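Local coordinates for protein multicopper oxidase type 1 (PDB 3G5W) that binds copper ions and, as a two-domain multicopper oxidase of the laccase kind, probably couples the oxidation of its substrates to the reduction of dioxygen, at residues A[37-40]-A[41-44]; A[63-66]-A[67-70]; A[72-75]-A[76-80]; A[127-130]-A[131-134]; A[292-295]-A[296-300]. All blocks are in the same frame, centred on the assembly; numbering follows the deposited sequence.

Contact 1 of 5, residues A[37-40]-A[41-44]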
loop_
_atom_site.group_PDB
_atom_site.type_symbol
_atom_site.label_atom_id
_atom_site.label_comp_id
_atom_site.label_asym_id
_atom_site.label_seq_id
_atom_site.Cartn_x
_atom_site.Cartn_y
_atom_site.Cartn_z
ATOM N N HIS A 37 3.872 -28.094 -8.205
ATOM C CA HIS A 37 2.761 -28.449 -7.352
ATOM C C HIS A 37 3.110 -29.726 -6.591
ATOM O O HIS A 37 3.159 -30.824 -7.170
ATOM C CB HIS A 37 1.504 -28.611 -8.207
ATOM C CG HIS A 37 0.241 -28.773 -7.418
ATOM N ND1 HIS A 37 0.111 -28.341 -6.114
ATOM C CD2 HIS A 37 -0.960 -29.292 -7.764
ATOM C CE1 HIS A 37 -1.113 -28.599 -5.690
ATOM N NE2 HIS A 37 -1.782 -29.179 -6.670
ATOM N N VAL A 38 3.376 -29.554 -5.300
ATOM C CA VAL A 38 3.921 -30.600 -4.444
ATOM C C VAL A 38 3.198 -30.671 -3.099
ATOM O O VAL A 38 2.453 -29.756 -2.732
ATOM C CB VAL A 38 5.465 -30.414 -4.203
ATOM C CG1 VAL A 38 6.243 -30.526 -5.512
ATOM C CG2 VAL A 38 5.773 -29.088 -3.507
ATOM N N MET A 39 3.415 -31.764 -2.372
ATOM C CA MET A 39 2.849 -31.934 -1.041
ATOM C C MET A 39 3.804 -31.387 0.022
ATOM O O MET A 39 5.021 -31.521 -0.104
ATOM C CB MET A 39 2.552 -33.416 -0.776
ATOM C CG MET A 39 1.886 -33.717 0.571
ATOM S SD MET A 39 0.244 -32.989 0.762
ATOM C CE MET A 39 -0.616 -33.717 -0.631
ATOM N N GLU A 40 3.243 -30.772 1.060
ATOM C CA GLU A 40 3.990 -30.381 2.255
ATOM C C GLU A 40 4.851 -31.550 2.747
ATOM O O GLU A 40 4.361 -32.673 2.920
ATOM C CB GLU A 40 3.006 -29.955 3.348
ATOM C CG GLU A 40 3.622 -29.336 4.589
ATOM C CD GLU A 40 2.603 -29.105 5.708
ATOM O OE1 GLU A 40 1.418 -29.499 5.563
ATOM O OE2 GLU A 40 2.993 -28.537 6.748
ATOM N N GLY A 41 6.135 -31.280 2.958
ATOM C CA GLY A 41 7.074 -32.301 3.414
ATOM C C GLY A 41 7.809 -33.042 2.308
ATOM O O GLY A 41 8.730 -33.810 2.596
ATOM N N ASP A 42 7.410 -32.831 1.051
ATOM C CA ASP A 42 8.113 -33.453 -0.082
ATOM C C ASP A 42 9.539 -32.941 -0.140
ATOM O O ASP A 42 9.800 -31.778 0.183
ATOM C CB ASP A 42 7.436 -33.150 -1.421
ATOM C CG ASP A 42 6.206 -33.998 -1.674
ATOM O OD1 ASP A 42 5.546 -33.767 -2.712
ATOM O OD2 ASP A 42 5.892 -34.880 -0.849
ATOM N N ASP A 43 10.453 -33.817 -0.546
ATOM C CA ASP A 43 11.847 -33.449 -0.737
ATOM C C ASP A 43 12.061 -33.128 -2.200
ATOM O O ASP A 43 12.029 -34.015 -3.071
ATOM C CB ASP A 43 12.779 -34.567 -0.261
ATOM C CG ASP A 43 12.709 -34.781 1.244
ATOM O OD1 ASP A 43 12.488 -33.799 1.996
ATOM O OD2 ASP A 43 12.879 -35.939 1.683
ATOM N N VAL A 44 12.253 -31.840 -2.463
ATOM C CA VAL A 44 12.302 -31.311 -3.819
ATOM C C VAL A 44 13.747 -31.110 -4.254
ATOM O O VAL A 44 14.565 -30.602 -3.492
ATOM C CB VAL A 44 11.506 -29.987 -3.932
ATOM C CG1 VAL A 44 11.540 -29.434 -5.349
ATOM C CG2 VAL A 44 10.054 -30.199 -3.486
HETATM O O HOH W 1 5.076 -35.034 1.724
#
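Asp42 is tied to Met39 by two hydrogen bonds, one from its backbone and one from its side chain. The backbone bond, Asp42 N to Met39 O at 3.0 Å, closes a type II beta turn. Gly41 holds the third place at a phi of 92°, where a CB would jam against Glu40 O, so glycine is the natural residue. In return, Met39 N donates to Asp42 OD1 at 2.9 Å, coming from above the carboxylate plane. Asp42 CG lies beside its own backbone N (chi1 -78°), which folds the short side chain back onto Met39.

The carboxylate also has charged and solvent partners. OD1 forms a salt bridge with Arg3 and OD2 accepts from Glu1 N, so the N-terminal end of the chain is drawn to the turn. Asp42 OD1 also lies against Val38 CB, at 3.7 Å. A water donates at 2.7 Å to Asp42 OD2 and at the same length to Glu40 O. With an alanine at this position, Met39 N, the Arg3 guanidinium and Glu1 N would probably each lose the acceptor described here, and the water one of its two. The extended Glu40 side chain leads away to Lys126 N.

The apolar contact is that of Val38 CG1 with Val44 CG2, at 4.3 Å. Both valines, beta-branched and compact, also touch Phe5 of strand 2-15. Strand 35-39 belongs to one sheet and strand 43-50 to another, so the tight turn carries the chain across the two-sheet sandwich of a cupredoxin-like domain.

Contact 2 of 5, residues A[63-66]-A[67-70]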
loop_
_atom_site.group_PDB
_atom_site.type_symbol
_atom_site.label_atom_id
_atom_site.label_comp_id
_atom_site.label_asym_id
_atom_site.label_seq_id
_atom_site.Cartn_x
_atom_site.Cartn_y
_atom_site.Cartn_z
ATOM N N MET A 63 9.699 -20.565 1.018
ATOM C CA MET A 63 10.352 -21.766 1.516
ATOM C C MET A 63 11.291 -21.374 2.649
ATOM O O MET A 63 12.181 -20.544 2.462
ATOM C CB MET A 63 11.115 -22.501 0.405
ATOM C CG MET A 63 10.248 -23.189 -0.657
ATOM S SD MET A 63 9.145 -24.474 -0.001
ATOM C CE MET A 63 7.634 -23.541 0.226
ATOM N N LEU A 64 11.077 -21.977 3.817
ATOM C CA LEU A 64 11.859 -21.705 5.027
ATOM C C LEU A 64 13.322 -22.124 4.912
ATOM O O LEU A 64 14.175 -21.572 5.599
ATOM C CB LEU A 64 11.218 -22.409 6.230
ATOM C CG LEU A 64 10.440 -21.633 7.305
ATOM C CD1 LEU A 64 10.042 -20.211 6.899
ATOM C CD2 LEU A 64 9.236 -22.437 7.789
ATOM N N GLN A 65 13.599 -23.110 4.054
ATOM C CA GLN A 65 14.958 -23.627 3.854
ATOM C C GLN A 65 15.618 -24.029 5.182
ATOM O O GLN A 65 16.738 -23.612 5.489
ATOM C CB GLN A 65 15.835 -22.620 3.081
ATOM C CG GLN A 65 15.290 -22.158 1.722
ATOM C CD GLN A 65 15.484 -23.177 0.599
ATOM O OE1 GLN A 65 15.038 -22.958 -0.528
ATOM N NE2 GLN A 65 16.143 -24.288 0.902
ATOM N N ARG A 66 14.916 -24.844 5.968
ATOM C CA ARG A 66 15.416 -25.256 7.279
ATOM C C ARG A 66 16.633 -26.166 7.124
ATOM O O ARG A 66 16.533 -27.276 6.595
ATOM C CB ARG A 66 14.313 -25.907 8.122
ATOM C CG ARG A 66 13.117 -24.993 8.359
ATOM C CD ARG A 66 12.086 -25.623 9.273
ATOM N NE ARG A 66 12.400 -25.367 10.675
ATOM C CZ ARG A 66 11.983 -24.304 11.363
ATOM N NH1 ARG A 66 11.212 -23.382 10.793
ATOM N NH2 ARG A 66 12.333 -24.169 12.635
ATOM N N GLY A 67 17.787 -25.656 7.546
ATOM C CA GLY A 67 19.060 -26.347 7.360
ATOM C C GLY A 67 19.565 -26.385 5.927
ATOM O O GLY A 67 20.575 -27.035 5.643
ATOM N N THR A 68 18.876 -25.700 5.015
ATOM C CA THR A 68 19.228 -25.759 3.594
ATOM C C THR A 68 19.469 -24.361 2.991
ATOM O O THR A 68 19.156 -24.113 1.821
ATOM C CB THR A 68 18.168 -26.548 2.750
ATOM O OG1 THR A 68 16.876 -25.947 2.904
ATOM C CG2 THR A 68 18.080 -28.028 3.167
ATOM N N TRP A 69 20.056 -23.467 3.788
ATOM C CA TRP A 69 20.285 -22.080 3.367
ATOM C C TRP A 69 21.049 -21.917 2.057
ATOM O O TRP A 69 20.818 -20.962 1.320
ATOM C CB TRP A 69 20.946 -21.254 4.480
ATOM C CG TRP A 69 22.396 -21.556 4.768
ATOM C CD1 TRP A 69 22.886 -22.563 5.552
ATOM C CD2 TRP A 69 23.540 -20.809 4.314
ATOM N NE1 TRP A 69 24.264 -22.503 5.603
ATOM C CE2 TRP A 69 24.690 -21.436 4.853
ATOM C CE3 TRP A 69 23.705 -19.678 3.498
ATOM C CZ2 TRP A 69 25.984 -20.972 4.599
ATOM C CZ3 TRP A 69 25.001 -19.218 3.245
ATOM C CH2 TRP A 69 26.119 -19.865 3.798
ATOM N N GLN A 70 21.938 -22.855 1.745
ATOM C CA GLN A 70 22.684 -22.771 0.486
ATOM C C GLN A 70 21.853 -23.103 -0.755
ATOM O O GLN A 70 22.353 -23.064 -1.888
ATOM C CB GLN A 70 23.992 -23.562 0.564
ATOM C CG GLN A 70 25.071 -22.800 1.333
ATOM C CD GLN A 70 26.435 -23.460 1.262
ATOM O OE1 GLN A 70 26.876 -24.092 2.220
ATOM N NE2 GLN A 70 27.105 -23.327 0.119
HETATM O O HOH W 2 19.610 -23.242 6.812
#
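Thr68 N donates to Gln65 O at 3.0 Å and closes a type II beta turn, with Gly67 at the third place, where the positive phi suits a residue without a side chain. A water donates to Gln65 O at 3.2 Å and takes a weak bond from Trp69 N, extending the turn toward the 3-10 segment that follows. The side chains repeat the backbone pairing: Gln65 NE2 gives a hydrogen to Thr68 OG1 at 2.7 Å, with the hydroxyl close to the amide plane, although the angle at hydrogen is a bent 135°. Gln65 turns sharply at chi2 (-78°), and the two side chains cross at about a right angle, which brings NE2 to the hydroxyl. Thr68 OG1 lies between its backbone N and carbonyl carbon (chi1 58°), turned back to Gln65. The turn lies in the long loop between strands 59-61 and 87-93 of a cupredoxin-like domain, at the boundary with a second subunit. There Arg66 forms a salt bridge with Asp243 of that subunit, and Trp69 makes a T-shaped stack with its His281. Gln65, whose side chain lies about 7 Å from a bound copper-oxygen species, packs with Thr68 against Phe92 of strand 87-93.

Contact 3 of 5, residues A[72-75]-A[76-80]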
loop_
_atom_site.group_PDB
_atom_site.type_symbol
_atom_site.label_atom_id
_atom_site.label_comp_id
_atom_site.label_asym_id
_atom_site.label_seq_id
_atom_site.Cartn_x
_atom_site.Cartn_y
_atom_site.Cartn_z
ATOM N N ASP A 72 18.851 -21.317 -0.917
ATOM C CA ASP A 72 17.946 -20.163 -0.859
ATOM C C ASP A 72 17.978 -19.278 -2.125
ATOM O O ASP A 72 17.072 -18.465 -2.353
ATOM C CB ASP A 72 18.240 -19.330 0.393
ATOM C CG ASP A 72 17.132 -18.347 0.716
ATOM O OD1 ASP A 72 15.933 -18.721 0.640
ATOM O OD2 ASP A 72 17.465 -17.191 1.048
ATOM N N GLY A 73 19.031 -19.413 -2.927
ATOM C CA GLY A 73 19.079 -18.780 -4.242
ATOM C C GLY A 73 19.369 -17.290 -4.300
ATOM O O GLY A 73 18.849 -16.587 -5.167
ATOM N N VAL A 74 20.203 -16.805 -3.388
ATOM C CA VAL A 74 20.583 -15.399 -3.386
ATOM C C VAL A 74 22.042 -15.275 -3.792
ATOM O O VAL A 74 22.924 -15.774 -3.090
ATOM C CB VAL A 74 20.370 -14.742 -2.006
ATOM C CG1 VAL A 74 20.621 -13.241 -2.090
ATOM C CG2 VAL A 74 18.968 -15.019 -1.496
ATOM N N PRO A 75 22.302 -14.589 -4.918
ATOM C CA PRO A 75 23.679 -14.438 -5.356
ATOM C C PRO A 75 24.415 -13.543 -4.374
ATOM O O PRO A 75 23.826 -12.600 -3.850
ATOM C CB PRO A 75 23.543 -13.755 -6.722
ATOM C CG PRO A 75 22.238 -13.046 -6.670
ATOM C CD PRO A 75 21.351 -13.887 -5.802
ATOM N N HIS A 76 25.684 -13.853 -4.118
ATOM C CA HIS A 76 26.533 -13.075 -3.201
ATOM C C HIS A 76 26.098 -13.164 -1.729
ATOM O O HIS A 76 26.542 -12.366 -0.896
ATOM C CB HIS A 76 26.673 -11.603 -3.641
ATOM C CG HIS A 76 26.722 -11.412 -5.128
ATOM N ND1 HIS A 76 27.758 -11.879 -5.909
ATOM C CD2 HIS A 76 25.854 -10.808 -5.977
ATOM C CE1 HIS A 76 27.528 -11.574 -7.174
ATOM N NE2 HIS A 76 26.380 -10.923 -7.244
ATOM N N ALA A 77 25.232 -14.135 -1.421
ATOM C CA ALA A 77 24.813 -14.416 -0.044
ATOM C C ALA A 77 24.725 -15.914 0.276
ATOM O O ALA A 77 25.143 -16.349 1.354
ATOM C CB ALA A 77 23.483 -13.732 0.264
ATOM N N THR A 78 24.162 -16.702 -0.641
ATOM C CA THR A 78 23.991 -18.137 -0.400
ATOM C C THR A 78 24.625 -18.998 -1.495
ATOM O O THR A 78 24.720 -20.218 -1.345
ATOM C CB THR A 78 22.495 -18.552 -0.241
ATOM O OG1 THR A 78 21.859 -18.565 -1.524
ATOM C CG2 THR A 78 21.747 -17.617 0.705
ATOM N N GLN A 79 25.033 -18.356 -2.590
ATOM C CA GLN A 79 25.705 -19.028 -3.701
ATOM C C GLN A 79 26.387 -18.014 -4.606
ATOM O O GLN A 79 26.106 -16.816 -4.532
ATOM C CB GLN A 79 24.704 -19.832 -4.543
ATOM C CG GLN A 79 23.710 -18.964 -5.324
ATOM C CD GLN A 79 22.839 -19.768 -6.254
ATOM O OE1 GLN A 79 23.234 -20.101 -7.377
ATOM N NE2 GLN A 79 21.636 -20.074 -5.803
ATOM N N HIS A 80 27.291 -18.504 -5.453
ATOM C CA HIS A 80 27.692 -17.776 -6.646
ATOM C C HIS A 80 26.522 -17.907 -7.621
ATOM O O HIS A 80 25.905 -18.969 -7.698
ATOM C CB HIS A 80 28.923 -18.415 -7.290
ATOM C CG HIS A 80 30.157 -18.359 -6.445
ATOM N ND1 HIS A 80 30.875 -17.198 -6.254
ATOM C CD2 HIS A 80 30.814 -19.326 -5.762
ATOM C CE1 HIS A 80 31.916 -17.449 -5.481
ATOM N NE2 HIS A 80 31.899 -18.732 -5.165
HETATM O O HOH W 3 21.562 -20.704 -3.079
#
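Asp72 CB touches Thr78 CG2 at 3.9 Å where the chain enters a compact loop between strands 59-61 and 87-93 of the cupredoxin-like domain; here Val74 to Ala77 form a turn of type II geometry, and a single beta bridge pairs Pro75 with Gln79. Asp72 belongs to the second shell of a copper cluster: its O bonds to His59 ND1 and its OD2 to His205 ND1 of the second subunit, and both histidines line the pockets of the bound copper-oxygen species. Gly73, at a positive phi that suits glycine, donates through its N to a water at 2.8 Å, which lies 2.7 Å from Thr78 OG1. Val74 N donates to Thr78 OG1 at 3.1 Å, a nearly straight bond made possible by the threonine hydroxyl turning back between its own N and carbonyl carbon (chi1 76°). Val74 O accepts from Thr78 N at 2.9 Å and from Ala77 N at 3.3 Å, with a weak third bond from Gln79 N, while Val74 CG1 packs on Ala77 CB. Proline's restricted phi suits Pro75 to the turn's second position, and His76 takes the positive phi of the third. Pro75 CB lies over one face of the His76 imidazole in a CH-pi contact, 4.1 Å from the ring centroid.

Contact 4 of 5, residues A[127-130]-A[131-134]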
loop_
_atom_site.group_PDB
_atom_site.type_symbol
_atom_site.label_atom_id
_atom_site.label_comp_id
_atom_site.label_asym_id
_atom_site.label_seq_id
_atom_site.Cartn_x
_atom_site.Cartn_y
_atom_site.Cartn_z
ATOM N N ASN A 127 -2.915 -31.707 5.906
ATOM C CA ASN A 127 -4.252 -31.583 6.479
ATOM C C ASN A 127 -4.864 -30.204 6.205
ATOM O O ASN A 127 -4.686 -29.267 6.992
ATOM C CB ASN A 127 -4.212 -31.887 7.976
ATOM C CG ASN A 127 -3.831 -33.326 8.260
ATOM O OD1 ASN A 127 -4.558 -34.256 7.901
ATOM N ND2 ASN A 127 -2.681 -33.519 8.894
ATOM N N PRO A 128 -5.572 -30.073 5.071
ATOM C CA PRO A 128 -6.198 -28.801 4.710
ATOM C C PRO A 128 -7.280 -28.398 5.708
ATOM O O PRO A 128 -7.949 -29.264 6.288
ATOM C CB PRO A 128 -6.822 -29.084 3.336
ATOM C CG PRO A 128 -6.187 -30.329 2.847
ATOM C CD PRO A 128 -5.821 -31.115 4.060
ATOM N N LEU A 129 -7.436 -27.091 5.908
ATOM C CA LEU A 129 -8.467 -26.559 6.795
ATOM C C LEU A 129 -9.851 -26.731 6.164
ATOM O O LEU A 129 -9.953 -26.861 4.948
ATOM C CB LEU A 129 -8.199 -25.084 7.107
ATOM C CG LEU A 129 -6.865 -24.666 7.738
ATOM C CD1 LEU A 129 -6.862 -23.160 7.913
ATOM C CD2 LEU A 129 -6.597 -25.356 9.081
ATOM N N PRO A 130 -10.920 -26.752 6.991
ATOM C CA PRO A 130 -12.283 -26.911 6.458
ATOM C C PRO A 130 -12.629 -25.960 5.298
ATOM O O PRO A 130 -13.226 -26.399 4.313
ATOM C CB PRO A 130 -13.166 -26.647 7.678
ATOM C CG PRO A 130 -12.333 -27.102 8.826
ATOM C CD PRO A 130 -10.926 -26.670 8.465
ATOM N N ILE A 131 -12.251 -24.687 5.399
ATOM C CA ILE A 131 -12.510 -23.736 4.308
ATOM C C ILE A 131 -11.867 -24.169 2.970
ATOM O O ILE A 131 -12.495 -24.061 1.914
ATOM C CB ILE A 131 -12.156 -22.264 4.692
ATOM C CG1 ILE A 131 -12.820 -21.286 3.705
ATOM C CG2 ILE A 131 -10.628 -22.066 4.822
ATOM C CD1 ILE A 131 -12.813 -19.839 4.138
ATOM N N GLU A 132 -10.641 -24.695 3.028
ATOM C CA GLU A 132 -9.953 -25.195 1.830
ATOM C C GLU A 132 -10.690 -26.362 1.167
ATOM O O GLU A 132 -10.665 -26.510 -0.058
ATOM C CB GLU A 132 -8.519 -25.620 2.159
ATOM C CG GLU A 132 -7.670 -24.554 2.844
ATOM C CD GLU A 132 -6.224 -25.008 3.044
ATOM O OE1 GLU A 132 -5.856 -25.355 4.195
ATOM O OE2 GLU A 132 -5.465 -25.038 2.043
ATOM N N LYS A 133 -11.344 -27.190 1.976
ATOM C CA LYS A 133 -12.067 -28.357 1.461
ATOM C C LYS A 133 -13.352 -27.981 0.714
ATOM O O LYS A 133 -13.844 -28.762 -0.109
ATOM C CB LYS A 133 -12.350 -29.363 2.586
ATOM C CG LYS A 133 -11.088 -29.908 3.237
ATOM C CD LYS A 133 -11.412 -30.789 4.432
ATOM C CE LYS A 133 -11.213 -32.258 4.110
ATOM N NZ LYS A 133 -9.783 -32.670 4.309
ATOM N N THR A 134 -13.878 -26.784 0.979
ATOM C CA THR A 134 -15.064 -26.286 0.268
ATOM C C THR A 134 -14.761 -25.825 -1.168
ATOM O O THR A 134 -15.668 -25.703 -1.993
ATOM C CB THR A 134 -15.758 -25.122 1.027
ATOM O OG1 THR A 134 -14.951 -23.936 0.961
ATOM C CG2 THR A 134 -16.006 -25.486 2.488
HETATM O O HOH W 4 -7.835 -32.291 6.488
#
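Lys133 N bonds to Leu129 O at 3.3 Å, the leading backbone link of a short, weakly bonded helix about residues 131-133. Weak bonds, poorly angled, also run to Pro130 O from Lys133 N and Thr134 N. Proline suits the start of such a helix because its fixed phi fits and it has no N-H seeking an acceptor.

The side chain of Glu132 then reaches back across this start. Its OE1 accepts from Leu129 N at 2.9 Å, a nearly straight bond (168° at hydrogen) that meets the oxygen from above the carboxylate plane. Glu132 CG lies anti to the carbonyl carbon (chi1 -54°) and the chain beyond is extended at chi2, which carries the carboxylate back to the N-H of Leu129. This resembles one half of a capping box; a leucine cannot supply the other. Along the way Glu132 CB packs on Pro128 CB at 4.0 Å. Glu132 OE2 pairs with Arg189, so with an alanine here Leu129 N would probably lose its acceptor and the arginine its carboxylate mate.

A water accepts from Lys133 NZ at 2.9 Å and donates to Pro128 O at 3.0 Å, bridging the two segments. Further along, Thr134 OG1 donates at 2.6 Å to a lone pair of Ile131 O. Leu129 and Ile131 turn their apolar chains to Pro218 and Pro222 of strand 217-225. A surface segment is thus held by polar bonds, with Leu129 and Ile131 giving a small apolar footing, and the N-H groups at the helix start may stabilise the negative charge of Glu132.

Contact 5 of 5, residues A[292-295]-A[296-300]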
loop_
_atom_site.group_PDB
_atom_site.type_symbol
_atom_site.label_atom_id
_atom_site.label_comp_id
_atom_site.label_asym_id
_atom_site.label_seq_id
_atom_site.Cartn_x
_atom_site.Cartn_y
_atom_site.Cartn_z
ATOM N N VAL A 292 -9.318 -20.126 -23.681
ATOM C CA VAL A 292 -8.098 -20.905 -23.483
ATOM C C VAL A 292 -8.087 -21.513 -22.071
ATOM O O VAL A 292 -7.943 -20.778 -21.084
ATOM C CB VAL A 292 -6.819 -20.064 -23.737
ATOM C CG1 VAL A 292 -5.566 -20.900 -23.499
ATOM C CG2 VAL A 292 -6.816 -19.487 -25.159
ATOM N N PRO A 293 -8.274 -22.848 -21.963
ATOM C CA PRO A 293 -8.174 -23.497 -20.649
ATOM C C PRO A 293 -6.749 -23.465 -20.095
ATOM O O PRO A 293 -5.785 -23.379 -20.866
ATOM C CB PRO A 293 -8.593 -24.947 -20.934
ATOM C CG PRO A 293 -9.339 -24.888 -22.232
ATOM C CD PRO A 293 -8.630 -23.822 -23.014
ATOM N N ASP A 294 -6.643 -23.505 -18.765
ATOM C CA ASP A 294 -5.370 -23.540 -18.029
ATOM C C ASP A 294 -4.564 -22.225 -18.007
ATOM O O ASP A 294 -3.376 -22.236 -17.662
ATOM C CB ASP A 294 -4.487 -24.702 -18.517
ATOM C CG ASP A 294 -3.717 -25.374 -17.385
ATOM O OD1 ASP A 294 -4.125 -25.243 -16.213
ATOM O OD2 ASP A 294 -2.712 -26.053 -17.677
ATOM N N PHE A 295 -5.201 -21.103 -18.351
ATOM C CA PHE A 295 -4.541 -19.794 -18.305
ATOM C C PHE A 295 -4.239 -19.329 -16.867
ATOM O O PHE A 295 -3.389 -18.453 -16.647
ATOM C CB PHE A 295 -5.358 -18.734 -19.060
ATOM C CG PHE A 295 -4.747 -17.358 -19.002
ATOM C CD1 PHE A 295 -5.244 -16.395 -18.115
ATOM C CD2 PHE A 295 -3.651 -17.036 -19.797
ATOM C CE1 PHE A 295 -4.672 -15.130 -18.035
ATOM C CE2 PHE A 295 -3.067 -15.774 -19.725
ATOM C CZ PHE A 295 -3.577 -14.817 -18.836
ATOM N N TYR A 296 -4.941 -19.914 -15.896
ATOM C CA TYR A 296 -4.659 -19.662 -14.476
ATOM C C TYR A 296 -4.140 -20.935 -13.812
ATOM O O TYR A 296 -4.174 -21.068 -12.588
ATOM C CB TYR A 296 -5.908 -19.116 -13.751
ATOM C CG TYR A 296 -6.472 -17.881 -14.411
ATOM C CD1 TYR A 296 -5.887 -16.631 -14.202
ATOM C CD2 TYR A 296 -7.576 -17.959 -15.259
ATOM C CE1 TYR A 296 -6.380 -15.491 -14.821
ATOM C CE2 TYR A 296 -8.077 -16.822 -15.886
ATOM C CZ TYR A 296 -7.472 -15.592 -15.657
ATOM O OH TYR A 296 -7.945 -14.462 -16.262
ATOM N N TYR A 297 -3.640 -21.861 -14.634
ATOM C CA TYR A 297 -3.190 -23.175 -14.175
ATOM C C TYR A 297 -4.317 -23.956 -13.496
ATOM O O TYR A 297 -4.055 -24.880 -12.730
ATOM C CB TYR A 297 -1.990 -23.065 -13.217
ATOM C CG TYR A 297 -0.635 -22.962 -13.881
ATOM C CD1 TYR A 297 -0.225 -23.901 -14.837
ATOM C CD2 TYR A 297 0.247 -21.950 -13.537
ATOM C CE1 TYR A 297 1.035 -23.817 -15.438
ATOM C CE2 TYR A 297 1.513 -21.852 -14.132
ATOM C CZ TYR A 297 1.895 -22.790 -15.080
ATOM O OH TYR A 297 3.136 -22.699 -15.675
ATOM N N GLU A 298 -5.565 -23.593 -13.790
ATOM C CA GLU A 298 -6.711 -24.208 -13.121
ATOM C C GLU A 298 -6.914 -25.674 -13.525
ATOM O O GLU A 298 -7.462 -26.459 -12.749
ATOM C CB GLU A 298 -7.992 -23.377 -13.330
ATOM C CG GLU A 298 -8.691 -23.565 -14.670
ATOM C CD GLU A 298 -8.113 -22.716 -15.806
ATOM O OE1 GLU A 298 -8.663 -22.805 -16.923
ATOM O OE2 GLU A 298 -7.129 -21.966 -15.596
ATOM N N GLU A 299 -6.478 -26.040 -14.733
ATOM C CA GLU A 299 -6.531 -27.445 -15.161
ATOM C C GLU A 299 -5.315 -28.236 -14.668
ATOM O O GLU A 299 -5.456 -29.377 -14.224
ATOM C CB GLU A 299 -6.686 -27.573 -16.679
ATOM C CG GLU A 299 -7.956 -26.913 -17.261
ATOM C CD GLU A 299 -9.247 -27.458 -16.648
ATOM O OE1 GLU A 299 -10.118 -26.642 -16.263
ATOM O OE2 GLU A 299 -9.392 -28.695 -16.544
ATOM N N SER A 300 -4.126 -27.632 -14.735
ATOM C CA SER A 300 -2.910 -28.308 -14.263
ATOM C C SER A 300 -2.933 -28.602 -12.761
ATOM O O SER A 300 -2.406 -29.631 -12.325
ATOM C CB SER A 300 -1.643 -27.527 -14.637
ATOM O OG SER A 300 -1.408 -27.557 -16.038
HETATM O O HOH W 5 -8.223 -20.471 -18.433
#
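Asp294 has every backbone and carboxylate polar atom engaged. Its N donates to Glu298 OE1 at 2.8 Å, from above that carboxylate's plane, and its O accepts from Tyr297 N, closing a type I beta turn. Its OD1 takes Ser300 N at 2.8 Å and, weakly, Glu299 N. Its OD2 offers its syn lone pair to Ser300 OG at 2.6 Å; serine suits the place because its N and OG together bind both oxygens of the one carboxylate.

Glu298 grips the backbone of the turn with both oxygens. Bent at chi2 (-84°), it turns its carboxylate back; OE2 accepts from Tyr296 N at 3.0 Å, met nearly head-on at the oxygen. A water joins the preceding type II turn to this group: it donates to Val292 O at 2.7 Å and to Glu298 OE1 at 2.8 Å, and accepts from Phe295 N. Asp294 OD1 and Glu298 OE2 lie 4.5 Å apart, like charges that the surrounding N-H donors probably make tolerable, though one pKa may be raised.

Phe295 points its edge, through CD1, at the face of the Tyr296 ring in a T-shaped stack with planes at 83° and centroids 4.8 Å apart. Elsewhere in the chain Tyr296 OH bonds to Gln178 O, Tyr297 OH to Ala33 O and Phe295 O to Asn170 ND2.

Two overlapping beta turns, fixed by the carboxylates of Asp294 and Glu298, shape part of the long loop between strands 269-274 and 306-308. The loop packs on strands 137-146 and 35-39, between the two cupredoxin-like domains of this multicopper oxidase.

From the N terminus the five contacts follow in series, none nested in or crossing another. Contact 1 closes the turn from strand 35-39 to strand 43-50, linking the two sheets of the first domain. Contacts 2 and 3 close successive turns of the loop between strands 59-61 and 87-93; they touch, Trp69 O lying 3.3 Å from Thr78 CB, and both meet the second subunit near the bound copper-oxygen species. Contact 4 lies in the connection from strand 118-124 to strand 137-146, where the chain passes into the second domain. Contact 5 comes on the way back, before strand 306-308 joins the sheet of strand 35-39, about 33 Å from contact 3 between centres.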